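Local coordinates for thiamin pyrophosphokinase family protein (Enterococcus faecalis, PDB 3MEL) that probably transfers pyrophosphate from ATP to thiamine, as other thiamine pyrophosphokinases do, and binds thiamine diphosphate and magnesium, at residues E95-G100 against R129-Q134; Y140-Y145 against F199-G204; P151-L156 against V208-D213; P163-T168 against N178-Y183. All coordinates share one frame; numbering follows the deposited sequence.

In the fold
Moving along the model from the bound thiamine diphosphate, interaction 1 comes first: the Ile98 side chain lies about 8 Å from the ligand, in the parallel part of the large mixed sheet. Interaction 3 belongs to the antiparallel part of that sheet and touches interaction 1 where Gln134 NE2 meets Lys212 O at 2.9 Å. Interactions 2 and 4 sit farther out, their centres 10 Å apart, and are joined by backbone contacts such as Ser200 N to Thr168 O at 2.8 Å. Val208 of interaction 3 packs on Tyr140 and Phe199 of interaction 2. Interaction 4 stays about 17 Å, nearest atoms, from interaction 1.

Interaction 1 of 4, residues E95-G100 against R129-Q134; sequences EMTIIG and RLCDRQ
Glu95 and Arg129 meet in a salt bridge, OE2 to NH2 at 2.9 Å. With CG anti to the backbone N (chi1 -179°), Glu95 passes its CG over the centre of the guanidinium, and OE2 also comes in over that face. The carboxylate plane is turned 59° from the guanidinium plane, so this is not a flat, two-pronged pairing. The weakly bonded Arg126 O is a further partner of Arg129, at NH1.

Next comes a ladder of three backbone bonds: Arg129 N to Met96 O at 2.7 Å, Ile98 N to Arg129 O at 2.7 Å, and Cys131 N to Ile98 O at 3.0 Å. Ile98 donates through N and accepts at O, so both its bonds go to one neighbouring strand, as in parallel pairing. Past the ladder, Ile98 and Leu130 project together from the same face, with CB of Ile98 3.7 Å from CD2 of Leu130. Thr97 CG2 and Cys131 SG approach each other on the face that also carries Arg129. Ile98 additionally reaches to about 4 Å from the side chain of Thr80, which binds thiamine diphosphate.

Strand 95-99 pairs on its far edge with strand 3-7, while helices 106-113 and 119-122 lie in the connection to strand 128-131: a beta-alpha-beta crossover in the parallel half of the sheet.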
loop_
_atom_site.group_PDB
_atom_site.type_symbol
_atom_site.label_atom_id
_atom_site.label_comp_id
_atom_site.label_asym_id
_atom_site.label_seq_id
_atom_site.Cartn_x
_atom_site.Cartn_y
_atom_site.Cartn_z
ATOM N N GLU A 95 3.546 21.588 -7.517
ATOM C CA GLU A 95 3.825 20.355 -6.824
ATOM C C GLU A 95 2.631 19.878 -6.011
ATOM O O GLU A 95 2.362 20.395 -4.933
ATOM C CB GLU A 95 5.004 20.573 -5.903
ATOM C CG GLU A 95 5.404 19.346 -5.142
ATOM C CD GLU A 95 6.033 19.697 -3.833
ATOM O OE1 GLU A 95 5.328 20.280 -2.982
ATOM O OE2 GLU A 95 7.225 19.393 -3.664
HETATM N N MSE A 96 1.949 18.856 -6.520
HETATM C CA MSE A 96 0.729 18.330 -5.917
HETATM C C MSE A 96 0.941 17.435 -4.707
HETATM O O MSE A 96 1.507 16.356 -4.796
HETATM C CB MSE A 96 -0.028 17.565 -6.977
HETATM C CG MSE A 96 -0.109 18.337 -8.266
HETATM SE SE MSE A 96 -1.575 19.637 -8.214
HETATM C CE MSE A 96 -0.991 20.754 -9.687
ATOM N N THR A 97 0.452 17.884 -3.568
ATOM C CA THR A 97 0.571 17.132 -2.337
ATOM C C THR A 97 -0.787 16.569 -1.987
ATOM O O THR A 97 -1.749 17.309 -1.789
ATOM C CB THR A 97 1.061 18.035 -1.189
ATOM O OG1 THR A 97 2.337 18.592 -1.531
ATOM C CG2 THR A 97 1.169 17.260 0.105
ATOM N N ILE A 98 -0.871 15.252 -1.915
ATOM C CA ILE A 98 -2.141 14.621 -1.614
ATOM C C ILE A 98 -2.143 14.051 -0.221
ATOM O O ILE A 98 -1.443 13.092 0.058
ATOM C CB ILE A 98 -2.470 13.512 -2.615
ATOM C CG1 ILE A 98 -2.465 14.067 -4.039
ATOM C CG2 ILE A 98 -3.823 12.894 -2.299
ATOM C CD1 ILE A 98 -2.938 13.050 -5.074
ATOM N N ILE A 99 -2.932 14.637 0.661
ATOM C CA ILE A 99 -3.091 14.069 1.984
ATOM C C ILE A 99 -4.516 13.536 2.198
ATOM O O ILE A 99 -5.436 13.869 1.449
ATOM C CB ILE A 99 -2.731 15.076 3.083
ATOM C CG1 ILE A 99 -3.805 16.161 3.190
ATOM C CG2 ILE A 99 -1.348 15.664 2.818
ATOM C CD1 ILE A 99 -3.726 16.996 4.441
ATOM N N GLY A 100 -4.676 12.684 3.209
ATOM C CA GLY A 100 -5.970 12.178 3.606
ATOM C C GLY A 100 -6.375 11.008 2.765
ATOM O O GLY A 100 -7.519 10.577 2.830
ATOM N N ARG A 129 3.087 14.197 -4.948
ATOM C CA ARG A 129 3.496 13.724 -3.620
ATOM C C ARG A 129 2.283 13.250 -2.848
ATOM O O ARG A 129 1.232 13.892 -2.908
ATOM C CB ARG A 129 4.143 14.847 -2.805
ATOM C CG ARG A 129 5.643 14.788 -2.688
ATOM C CD ARG A 129 6.300 15.147 -4.008
ATOM N NE ARG A 129 7.394 16.103 -3.855
ATOM C CZ ARG A 129 8.090 16.584 -4.882
ATOM N NH1 ARG A 129 7.801 16.172 -6.112
ATOM N NH2 ARG A 129 9.071 17.463 -4.684
ATOM N N LEU A 130 2.435 12.148 -2.113
ATOM C CA LEU A 130 1.390 11.632 -1.237
ATOM C C LEU A 130 1.933 11.572 0.167
ATOM O O LEU A 130 3.035 11.084 0.366
ATOM C CB LEU A 130 1.007 10.217 -1.652
ATOM C CG LEU A 130 0.213 9.977 -2.933
ATOM C CD1 LEU A 130 0.635 8.670 -3.540
ATOM C CD2 LEU A 130 -1.281 9.960 -2.637
ATOM N N CYS A 131 1.167 12.027 1.153
ATOM C CA CYS A 131 1.694 12.078 2.515
ATOM C C CYS A 131 0.754 11.639 3.621
ATOM O O CYS A 131 -0.445 11.856 3.576
ATOM C CB CYS A 131 2.231 13.470 2.831
ATOM S SG CYS A 131 3.452 14.030 1.656
ATOM N N ASP A 132 1.354 11.038 4.631
ATOM C CA ASP A 132 0.668 10.482 5.777
ATOM C C ASP A 132 1.320 11.094 6.981
ATOM O O ASP A 132 2.440 11.615 6.898
ATOM C CB ASP A 132 0.953 8.967 5.875
ATOM C CG ASP A 132 -0.180 8.109 5.354
ATOM O OD1 ASP A 132 -0.429 8.083 4.128
ATOM O OD2 ASP A 132 -0.818 7.431 6.181
ATOM N N ARG A 133 0.647 10.969 8.118
ATOM C CA ARG A 133 1.305 11.160 9.401
ATOM C C ARG A 133 2.649 10.431 9.413
ATOM O O ARG A 133 3.632 10.967 9.923
ATOM C CB ARG A 133 0.415 10.670 10.552
ATOM C CG ARG A 133 0.901 11.096 11.944
ATOM C CD ARG A 133 -0.082 10.711 13.061
ATOM N NE ARG A 133 0.021 11.603 14.224
ATOM C CZ ARG A 133 -0.098 12.940 14.183
ATOM N NH1 ARG A 133 -0.308 13.582 13.030
ATOM N NH2 ARG A 133 0.002 13.650 15.305
ATOM N N GLN A 134 2.688 9.225 8.832
ATOM C CA GLN A 134 3.870 8.346 8.891
ATOM C C GLN A 134 4.661 8.234 7.600
ATOM O O GLN A 134 5.738 7.634 7.599
ATOM C CB GLN A 134 3.479 6.903 9.223
ATOM C CG GLN A 134 2.766 6.668 10.514
ATOM C CD GLN A 134 2.842 5.209 10.909
ATOM O OE1 GLN A 134 1.855 4.602 11.329
ATOM N NE2 GLN A 134 4.018 4.629 10.750
#

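Interaction 2 of 4, residues Y140-Y145 against F199-G204; sequences YAPGSY and FSFDAG
Phe199 drives its ring edge into the face of Tyr140, CZ meeting CG at 3.7 Å with the two planes at 88°, a T-shaped pair. With CG between the backbone N and the carbonyl carbon (chi1 80°), the Phe199 ring is carried toward segment 140-145, and the same ring tip also meets Tyr145, CZ to CD2 at 3.7 Å, in an oblique approach. Tyr145 in turn takes CD1 of Tyr140 over the centre of its own ring, and these three rings make an aromatic cluster. Beside it Phe201 receives the CA of Pro142 over its face, 3.8 Å from the ring centroid, as a CH-pi contact. Val208 and Ile206 of strand 206-211 and Leu167 of strand 167-170 back this packed side.

The backbones run antiparallel here. Tyr145 and Phe199 form the hydrogen-bonded pair, with Tyr145 N to Phe199 O at 2.9 Å and Phe199 N to Tyr145 O at 3.2 Å; farther along, Phe201 N donates to Gly143 O.

The other side is more exposed. Ser144 and Ser200 form the non-hydrogen-bonded pair, where OG of Ser144 lies 3.6 Å from CB of Ser200, and a magnesium ion is modelled about 3 Å from the Ser200 side chain. Asp202 turns away from the 140-145 segment and bonds Asn166 through OD2.

Chemically the contact is therefore split: aromatic carbon seals the inner side, whereas the outer side carries two serines and an aspartate, of which Ser144 and Asp202 are exposed. Tyr145 OH donates a hydrogen bond to Ala141 O at 2.9 Å, from above the carbonyl plane, giving that hydroxyl a partner at the edge of the cluster.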
loop_
_atom_site.group_PDB
_atom_site.type_symbol
_atom_site.label_atom_id
_atom_site.label_comp_id
_atom_site.label_asym_id
_atom_site.label_seq_id
_atom_site.Cartn_x
_atom_site.Cartn_y
_atom_site.Cartn_z
ATOM N N TYR A 140 10.032 8.965 -9.109
ATOM C CA TYR A 140 11.172 9.223 -9.975
ATOM C C TYR A 140 11.185 8.361 -11.232
ATOM O O TYR A 140 10.967 7.158 -11.165
ATOM C CB TYR A 140 12.468 9.006 -9.211
ATOM C CG TYR A 140 12.727 10.034 -8.144
ATOM C CD1 TYR A 140 13.360 11.226 -8.444
ATOM C CD2 TYR A 140 12.337 9.812 -6.836
ATOM C CE1 TYR A 140 13.587 12.159 -7.479
ATOM C CE2 TYR A 140 12.561 10.747 -5.857
ATOM C CZ TYR A 140 13.191 11.919 -6.181
ATOM O OH TYR A 140 13.435 12.852 -5.193
ATOM N N ALA A 141 11.446 8.988 -12.372
ATOM C CA ALA A 141 11.790 8.259 -13.573
ATOM C C ALA A 141 13.313 8.177 -13.624
ATOM O O ALA A 141 13.984 8.843 -12.847
ATOM C CB ALA A 141 11.257 8.967 -14.777
ATOM N N PRO A 142 13.867 7.364 -14.540
ATOM C CA PRO A 142 15.319 7.162 -14.620
ATOM C C PRO A 142 16.122 8.458 -14.659
ATOM O O PRO A 142 15.918 9.308 -15.526
ATOM C CB PRO A 142 15.489 6.430 -15.950
ATOM C CG PRO A 142 14.240 5.691 -16.117
ATOM C CD PRO A 142 13.160 6.594 -15.578
ATOM N N GLY A 143 17.056 8.590 -13.728
ATOM C CA GLY A 143 17.948 9.726 -13.724
ATOM C C GLY A 143 18.947 9.577 -12.602
ATOM O O GLY A 143 19.213 8.467 -12.151
ATOM N N SER A 144 19.499 10.699 -12.154
ATOM C CA SER A 144 20.416 10.719 -11.022
ATOM C C SER A 144 19.927 11.812 -10.077
ATOM O O SER A 144 19.656 12.921 -10.512
ATOM C CB SER A 144 21.841 11.008 -11.494
ATOM O OG SER A 144 22.172 10.219 -12.623
ATOM N N TYR A 145 19.804 11.503 -8.792
ATOM C CA TYR A 145 19.061 12.371 -7.890
ATOM C C TYR A 145 19.673 12.540 -6.505
ATOM O O TYR A 145 20.404 11.672 -6.012
ATOM C CB TYR A 145 17.614 11.868 -7.765
ATOM C CG TYR A 145 16.942 11.737 -9.106
ATOM C CD1 TYR A 145 16.665 12.857 -9.864
ATOM C CD2 TYR A 145 16.607 10.498 -9.628
ATOM C CE1 TYR A 145 16.072 12.755 -11.093
ATOM C CE2 TYR A 145 16.015 10.392 -10.862
ATOM C CZ TYR A 145 15.752 11.531 -11.592
ATOM O OH TYR A 145 15.160 11.461 -12.832
ATOM N N PHE A 199 20.931 8.561 -5.500
ATOM C CA PHE A 199 20.692 7.316 -6.224
ATOM C C PHE A 199 20.437 7.583 -7.698
ATOM O O PHE A 199 20.059 8.688 -8.084
ATOM C CB PHE A 199 19.489 6.573 -5.644
ATOM C CG PHE A 199 18.158 7.110 -6.112
ATOM C CD1 PHE A 199 17.448 6.464 -7.117
ATOM C CD2 PHE A 199 17.614 8.261 -5.544
ATOM C CE1 PHE A 199 16.210 6.950 -7.554
ATOM C CE2 PHE A 199 16.367 8.762 -5.970
ATOM C CZ PHE A 199 15.665 8.104 -6.977
ATOM N N SER A 200 20.627 6.554 -8.517
ATOM C CA SER A 200 20.397 6.671 -9.952
ATOM C C SER A 200 20.016 5.328 -10.569
ATOM O O SER A 200 20.230 4.272 -9.966
ATOM C CB SER A 200 21.610 7.286 -10.667
ATOM O OG SER A 200 22.826 6.933 -10.027
ATOM N N PHE A 201 19.423 5.390 -11.759
ATOM C CA PHE A 201 18.952 4.211 -12.464
ATOM C C PHE A 201 18.573 4.553 -13.903
ATOM O O PHE A 201 18.355 5.724 -14.235
ATOM C CB PHE A 201 17.810 3.532 -11.701
ATOM C CG PHE A 201 16.541 4.342 -11.609
ATOM C CD1 PHE A 201 15.451 4.044 -12.417
ATOM C CD2 PHE A 201 16.414 5.360 -10.687
ATOM C CE1 PHE A 201 14.279 4.766 -12.326
ATOM C CE2 PHE A 201 15.237 6.082 -10.592
ATOM C CZ PHE A 201 14.171 5.787 -11.414
ATOM N N ASP A 202 18.516 3.539 -14.761
ATOM C CA ASP A 202 18.378 3.768 -16.197
ATOM C C ASP A 202 16.977 3.500 -16.703
ATOM O O ASP A 202 16.579 4.046 -17.725
ATOM C CB ASP A 202 19.343 2.877 -16.987
ATOM C CG ASP A 202 20.809 3.230 -16.764
ATOM O OD1 ASP A 202 21.108 4.308 -16.202
ATOM O OD2 ASP A 202 21.661 2.407 -17.167
ATOM N N ALA A 203 16.234 2.649 -16.007
ATOM C CA ALA A 203 14.945 2.198 -16.514
ATOM C C ALA A 203 13.987 1.809 -15.400
ATOM O O ALA A 203 14.402 1.223 -14.387
ATOM C CB ALA A 203 15.129 1.030 -17.470
ATOM N N GLY A 204 12.707 2.132 -15.598
ATOM C CA GLY A 204 11.676 1.776 -14.639
ATOM C C GLY A 204 11.175 2.969 -13.852
ATOM O O GLY A 204 11.430 4.113 -14.205
#

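Interaction 3 of 4, residues P151-L156 against V208-D213; sequences PDKEYL and VIQSKD
Lys212, Tyr155 and Lys153 bury more surface here than any other residues, in a contact built on a classic beta bulge between antiparallel strands of the large sheet. At the bulge Glu154 N and Tyr155 N both donate to Ser211 O, at 3.0 and 2.9 Å, reaching it from opposite faces of the carbonyl plane. One acceptor is thus gripped twice, and Ser211 N returns a bond to Tyr155 O.

Lys212 runs out fully extended beyond CG and meets Asp152 roughly perpendicular to it, its NZ forming a salt bridge with OD2 on the anti lone pair. Nearer the backbone, CB of Lys212 lies off the plane of the Glu154 carboxylate, 3.4 Å from OE2. The same OE2 takes Asp213 N at 3.0 Å, on its syn side but 35° out of the carboxylate plane.

Lys153 bends back at chi2 (-68°) and again at chi4, so its aliphatic part runs over the backbone of Gln210 and Ser211 while NZ bonds OD1 of Asp152 on the syn lone pair. Asp152 therefore bridges two lysines, whose positive charges would be expected to favour its ionised form.

Tyr155 sets its CB beside Ser211 OG, and its ring also makes a cation-pi contact with Arg105 of the second subunit, placing this part of the sheet at the dimer interface. Toward the strand interior, Leu156 CD1 packs on Val208 CG1. At the outer end, the Tyr155 hydroxyl makes a weak bond, OH to Asp213 OD2 at 3.4 Å, with the carboxylate oxygen near the plane of the ring and at its edge.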
loop_
_atom_site.group_PDB
_atom_site.type_symbol
_atom_site.label_atom_id
_atom_site.label_comp_id
_atom_site.label_asym_id
_atom_site.label_seq_id
_atom_site.Cartn_x
_atom_site.Cartn_y
_atom_site.Cartn_z
ATOM N N PRO A 151 12.941 16.228 7.992
ATOM C CA PRO A 151 13.441 16.345 9.371
ATOM C C PRO A 151 12.750 15.414 10.371
ATOM O O PRO A 151 13.419 14.912 11.278
ATOM C CB PRO A 151 13.169 17.803 9.724
ATOM C CG PRO A 151 12.965 18.489 8.422
ATOM C CD PRO A 151 12.406 17.501 7.478
ATOM N N ASP A 152 11.449 15.181 10.202
ATOM C CA ASP A 152 10.676 14.342 11.131
ATOM C C ASP A 152 10.683 12.827 10.816
ATOM O O ASP A 152 10.017 12.050 11.493
ATOM C CB ASP A 152 9.226 14.830 11.202
ATOM C CG ASP A 152 8.353 14.221 10.107
ATOM O OD1 ASP A 152 8.673 14.404 8.901
ATOM O OD2 ASP A 152 7.348 13.550 10.449
ATOM N N LYS A 153 11.436 12.409 9.805
ATOM C CA LYS A 153 11.382 11.028 9.343
ATOM C C LYS A 153 12.631 10.227 9.738
ATOM O O LYS A 153 13.709 10.781 9.826
ATOM C CB LYS A 153 11.191 10.998 7.825
ATOM C CG LYS A 153 9.953 11.710 7.323
ATOM C CD LYS A 153 8.675 10.999 7.747
ATOM C CE LYS A 153 7.452 11.491 6.955
ATOM N NZ LYS A 153 7.062 12.903 7.258
ATOM N N GLU A 154 12.479 8.923 9.958
ATOM C CA GLU A 154 13.594 8.059 10.352
ATOM C C GLU A 154 14.105 7.137 9.240
ATOM O O GLU A 154 15.287 6.785 9.218
ATOM C CB GLU A 154 13.205 7.206 11.567
ATOM C CG GLU A 154 12.641 8.012 12.733
ATOM C CD GLU A 154 11.736 7.188 13.654
ATOM O OE1 GLU A 154 11.766 7.441 14.886
ATOM O OE2 GLU A 154 10.993 6.303 13.143
ATOM N N TYR A 155 13.222 6.744 8.325
ATOM C CA TYR A 155 13.549 5.702 7.362
ATOM C C TYR A 155 13.539 6.185 5.919
ATOM O O TYR A 155 12.893 7.173 5.594
ATOM C CB TYR A 155 12.619 4.506 7.558
ATOM C CG TYR A 155 12.684 3.943 8.967
ATOM C CD1 TYR A 155 13.821 3.262 9.412
ATOM C CD2 TYR A 155 11.622 4.092 9.852
ATOM C CE1 TYR A 155 13.895 2.753 10.687
ATOM C CE2 TYR A 155 11.687 3.578 11.137
ATOM C CZ TYR A 155 12.829 2.907 11.546
ATOM O OH TYR A 155 12.916 2.397 12.827
ATOM N N LEU A 156 14.283 5.490 5.069
ATOM C CA LEU A 156 14.328 5.779 3.645
ATOM C C LEU A 156 14.062 4.481 2.872
ATOM O O LEU A 156 14.466 3.403 3.288
ATOM C CB LEU A 156 15.696 6.363 3.276
ATOM C CG LEU A 156 16.042 6.652 1.809
ATOM C CD1 LEU A 156 15.075 7.653 1.146
ATOM C CD2 LEU A 156 17.486 7.112 1.679
ATOM N N VAL A 208 10.324 6.872 -4.080
ATOM C CA VAL A 208 11.134 7.062 -2.902
ATOM C C VAL A 208 10.177 7.317 -1.751
ATOM O O VAL A 208 9.288 8.169 -1.860
ATOM C CB VAL A 208 12.112 8.219 -3.096
ATOM C CG1 VAL A 208 12.780 8.581 -1.783
ATOM C CG2 VAL A 208 13.138 7.847 -4.152
ATOM N N ILE A 209 10.326 6.563 -0.665
ATOM C CA ILE A 209 9.444 6.726 0.493
ATOM C C ILE A 209 10.207 6.999 1.780
ATOM O O ILE A 209 11.123 6.262 2.118
ATOM C CB ILE A 209 8.531 5.489 0.712
ATOM C CG1 ILE A 209 7.534 5.329 -0.440
ATOM C CG2 ILE A 209 7.788 5.595 2.035
ATOM C CD1 ILE A 209 6.653 4.114 -0.303
ATOM N N GLN A 210 9.828 8.061 2.490
ATOM C CA GLN A 210 10.389 8.353 3.807
ATOM C C GLN A 210 9.318 8.188 4.868
ATOM O O GLN A 210 8.212 8.675 4.707
ATOM C CB GLN A 210 10.965 9.765 3.854
ATOM C CG GLN A 210 12.154 9.992 2.923
ATOM C CD GLN A 210 12.837 11.336 3.156
ATOM O OE1 GLN A 210 13.107 12.075 2.209
ATOM N NE2 GLN A 210 13.122 11.649 4.421
ATOM N N SER A 211 9.652 7.522 5.966
ATOM C CA SER A 211 8.641 7.071 6.911
ATOM C C SER A 211 9.181 7.135 8.329
ATOM O O SER A 211 10.359 7.418 8.523
ATOM C CB SER A 211 8.219 5.640 6.570
ATOM O OG SER A 211 9.343 4.785 6.326
ATOM N N LYS A 212 8.320 6.884 9.314
ATOM C CA LYS A 212 8.731 6.821 10.723
ATOM C C LYS A 212 7.748 5.988 11.539
ATOM O O LYS A 212 6.661 5.678 11.061
ATOM C CB LYS A 212 8.820 8.216 11.337
ATOM C CG LYS A 212 7.460 8.856 11.617
ATOM C CD LYS A 212 7.614 10.273 12.142
ATOM C CE LYS A 212 6.291 11.021 12.154
ATOM N NZ LYS A 212 6.464 12.462 12.529
ATOM N N ASP A 213 8.106 5.652 12.779
ATOM C CA ASP A 213 7.242 4.768 13.558
ATOM C C ASP A 213 6.081 5.460 14.294
ATOM O O ASP A 213 5.996 6.683 14.346
ATOM C CB ASP A 213 8.053 3.860 14.490
ATOM C CG ASP A 213 8.653 2.659 13.759
ATOM O OD1 ASP A 213 7.988 2.105 12.846
ATOM O OD2 ASP A 213 9.795 2.278 14.105
#

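Interaction 4 of 4, residues P163-T168 against N178-Y183; sequences PVENLT and NQDVPY
Asn166 N points straight at the carboxylate of Asp180 and donates to OD1 at 3.0 Å, the N-H...O angle being 166°; OD1 is met nearly along its C-O axis. Gln179 O is left to Leu167 N, which reaches it at 2.7 Å, and Leu167 O takes Gln179 N in return, with the donor standing well above the carbonyl plane.

Because Asn166 and Leu167 both face Gln179, the register slips by one residue: a G1 beta bulge, at which the hairpin formed by these two antiparallel arms turns a corner. Asn166 fills the bulge position with positive phi (53°), and its ND2 finds Asp202 OD2; a magnesium ion is modelled about 3 Å from this side chain.

On one side of the bulge Val181 N donates to Val164 O at 2.9 Å, while the reverse bond, Val164 N to Val181 O, is bent and weak. On the other, Asn178 N donates to Thr168 OG1 at 3.1 Å, so the acceptor here is a side-chain hydroxyl oxygen. Gln179 bends at chi2 (64°), and its NE2 donates to Asp180 O. Beneath the polar line, Val164 and Val181 meet CB to CB at 4.2 Å, on the face shared with Leu167.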
loop_
_atom_site.group_PDB
_atom_site.type_symbol
_atom_site.label_atom_id
_atom_site.label_comp_id
_atom_site.label_asym_id
_atom_site.label_seq_id
_atom_site.Cartn_x
_atom_site.Cartn_y
_atom_site.Cartn_z
ATOM N N PRO A 163 10.164 -3.515 -12.733
ATOM C CA PRO A 163 11.563 -3.945 -12.801
ATOM C C PRO A 163 12.437 -2.715 -13.068
ATOM O O PRO A 163 12.142 -1.965 -14.010
ATOM C CB PRO A 163 11.593 -4.873 -14.026
ATOM C CG PRO A 163 10.174 -5.163 -14.361
ATOM C CD PRO A 163 9.357 -4.030 -13.853
ATOM N N VAL A 164 13.471 -2.501 -12.254
ATOM C CA VAL A 164 14.406 -1.386 -12.456
ATOM C C VAL A 164 15.773 -1.901 -12.933
ATOM O O VAL A 164 16.146 -3.030 -12.653
ATOM C CB VAL A 164 14.543 -0.500 -11.176
ATOM C CG1 VAL A 164 15.874 0.231 -11.141
ATOM C CG2 VAL A 164 13.412 0.485 -11.092
ATOM N N GLU A 165 16.504 -1.067 -13.667
ATOM C CA GLU A 165 17.819 -1.443 -14.174
ATOM C C GLU A 165 18.939 -0.513 -13.701
ATOM O O GLU A 165 18.767 0.709 -13.650
ATOM C CB GLU A 165 17.812 -1.490 -15.694
ATOM C CG GLU A 165 17.335 -2.808 -16.267
ATOM C CD GLU A 165 17.333 -2.793 -17.785
ATOM O OE1 GLU A 165 17.658 -1.725 -18.360
ATOM O OE2 GLU A 165 17.005 -3.841 -18.397
ATOM N N ASN A 166 20.088 -1.111 -13.372
ATOM C CA ASN A 166 21.289 -0.376 -12.980
ATOM C C ASN A 166 20.975 0.588 -11.853
ATOM O O ASN A 166 21.101 1.798 -12.007
ATOM C CB ASN A 166 21.895 0.359 -14.189
ATOM C CG ASN A 166 23.278 0.928 -13.911
ATOM O OD1 ASN A 166 24.076 0.351 -13.163
ATOM N ND2 ASN A 166 23.568 2.075 -14.518
ATOM N N LEU A 167 20.551 0.051 -10.717
ATOM C CA LEU A 167 20.183 0.894 -9.586
ATOM C C LEU A 167 21.356 1.082 -8.632
ATOM O O LEU A 167 21.695 0.167 -7.871
ATOM C CB LEU A 167 18.975 0.317 -8.833
ATOM C CG LEU A 167 18.609 1.044 -7.537
ATOM C CD1 LEU A 167 18.454 2.520 -7.781
ATOM C CD2 LEU A 167 17.369 0.474 -6.919
ATOM N N THR A 168 21.973 2.265 -8.682
ATOM C CA THR A 168 23.072 2.609 -7.788
ATOM C C THR A 168 22.525 3.578 -6.764
ATOM O O THR A 168 21.691 4.415 -7.076
ATOM C CB THR A 168 24.248 3.276 -8.534
ATOM O OG1 THR A 168 24.710 2.432 -9.596
ATOM C CG2 THR A 168 25.400 3.533 -7.584
ATOM N N ASN A 178 24.835 -0.674 -9.133
ATOM C CA ASN A 178 24.650 -1.250 -10.459
ATOM C C ASN A 178 23.662 -2.423 -10.428
ATOM O O ASN A 178 23.746 -3.362 -11.230
ATOM C CB ASN A 178 26.001 -1.668 -11.030
ATOM C CG ASN A 178 26.959 -0.493 -11.178
ATOM O OD1 ASN A 178 26.786 0.347 -12.067
ATOM N ND2 ASN A 178 27.974 -0.425 -10.306
ATOM N N GLN A 179 22.718 -2.335 -9.496
ATOM C CA GLN A 179 21.774 -3.403 -9.192
ATOM C C GLN A 179 20.684 -3.554 -10.242
ATOM O O GLN A 179 19.988 -2.591 -10.556
ATOM C CB GLN A 179 21.099 -3.103 -7.860
ATOM C CG GLN A 179 20.178 -4.180 -7.382
ATOM C CD GLN A 179 20.927 -5.458 -7.103
ATOM O OE1 GLN A 179 21.596 -5.580 -6.076
ATOM N NE2 GLN A 179 20.839 -6.417 -8.025
ATOM N N ASP A 180 20.524 -4.757 -10.783
ATOM C CA ASP A 180 19.338 -5.035 -11.585
ATOM C C ASP A 180 18.252 -5.562 -10.658
ATOM O O ASP A 180 18.520 -6.364 -9.764
ATOM C CB ASP A 180 19.625 -6.006 -12.732
ATOM C CG ASP A 180 20.202 -5.311 -13.955
ATOM O OD1 ASP A 180 20.454 -4.087 -13.889
ATOM O OD2 ASP A 180 20.406 -5.988 -14.987
ATOM N N VAL A 181 17.039 -5.057 -10.852
ATOM C CA VAL A 181 15.889 -5.390 -10.023
ATOM C C VAL A 181 14.845 -5.950 -10.980
ATOM O O VAL A 181 14.176 -5.195 -11.677
ATOM C CB VAL A 181 15.338 -4.126 -9.292
ATOM C CG1 VAL A 181 14.121 -4.457 -8.460
ATOM C CG2 VAL A 181 16.401 -3.512 -8.411
ATOM N N PRO A 182 14.706 -7.283 -11.014
ATOM C CA PRO A 182 13.997 -8.043 -12.054
ATOM C C PRO A 182 12.472 -7.932 -11.975
ATOM O O PRO A 182 11.784 -8.262 -12.934
ATOM C CB PRO A 182 14.425 -9.492 -11.778
ATOM C CG PRO A 182 15.422 -9.424 -10.622
ATOM C CD PRO A 182 15.129 -8.157 -9.913
ATOM N N TYR A 183 11.961 -7.460 -10.846
ATOM C CA TYR A 183 10.531 -7.352 -10.625
ATOM C C TYR A 183 10.316 -6.396 -9.448
ATOM O O TYR A 183 11.252 -6.094 -8.725
ATOM C CB TYR A 183 9.967 -8.743 -10.319
ATOM C CG TYR A 183 10.795 -9.480 -9.309
ATOM C CD1 TYR A 183 10.582 -9.288 -7.956
ATOM C CD2 TYR A 183 11.823 -10.333 -9.700
ATOM C CE1 TYR A 183 11.348 -9.935 -7.015
ATOM C CE2 TYR A 183 12.601 -10.988 -8.761
ATOM C CZ TYR A 183 12.350 -10.784 -7.423
ATOM O OH TYR A 183 13.093 -11.408 -6.458
#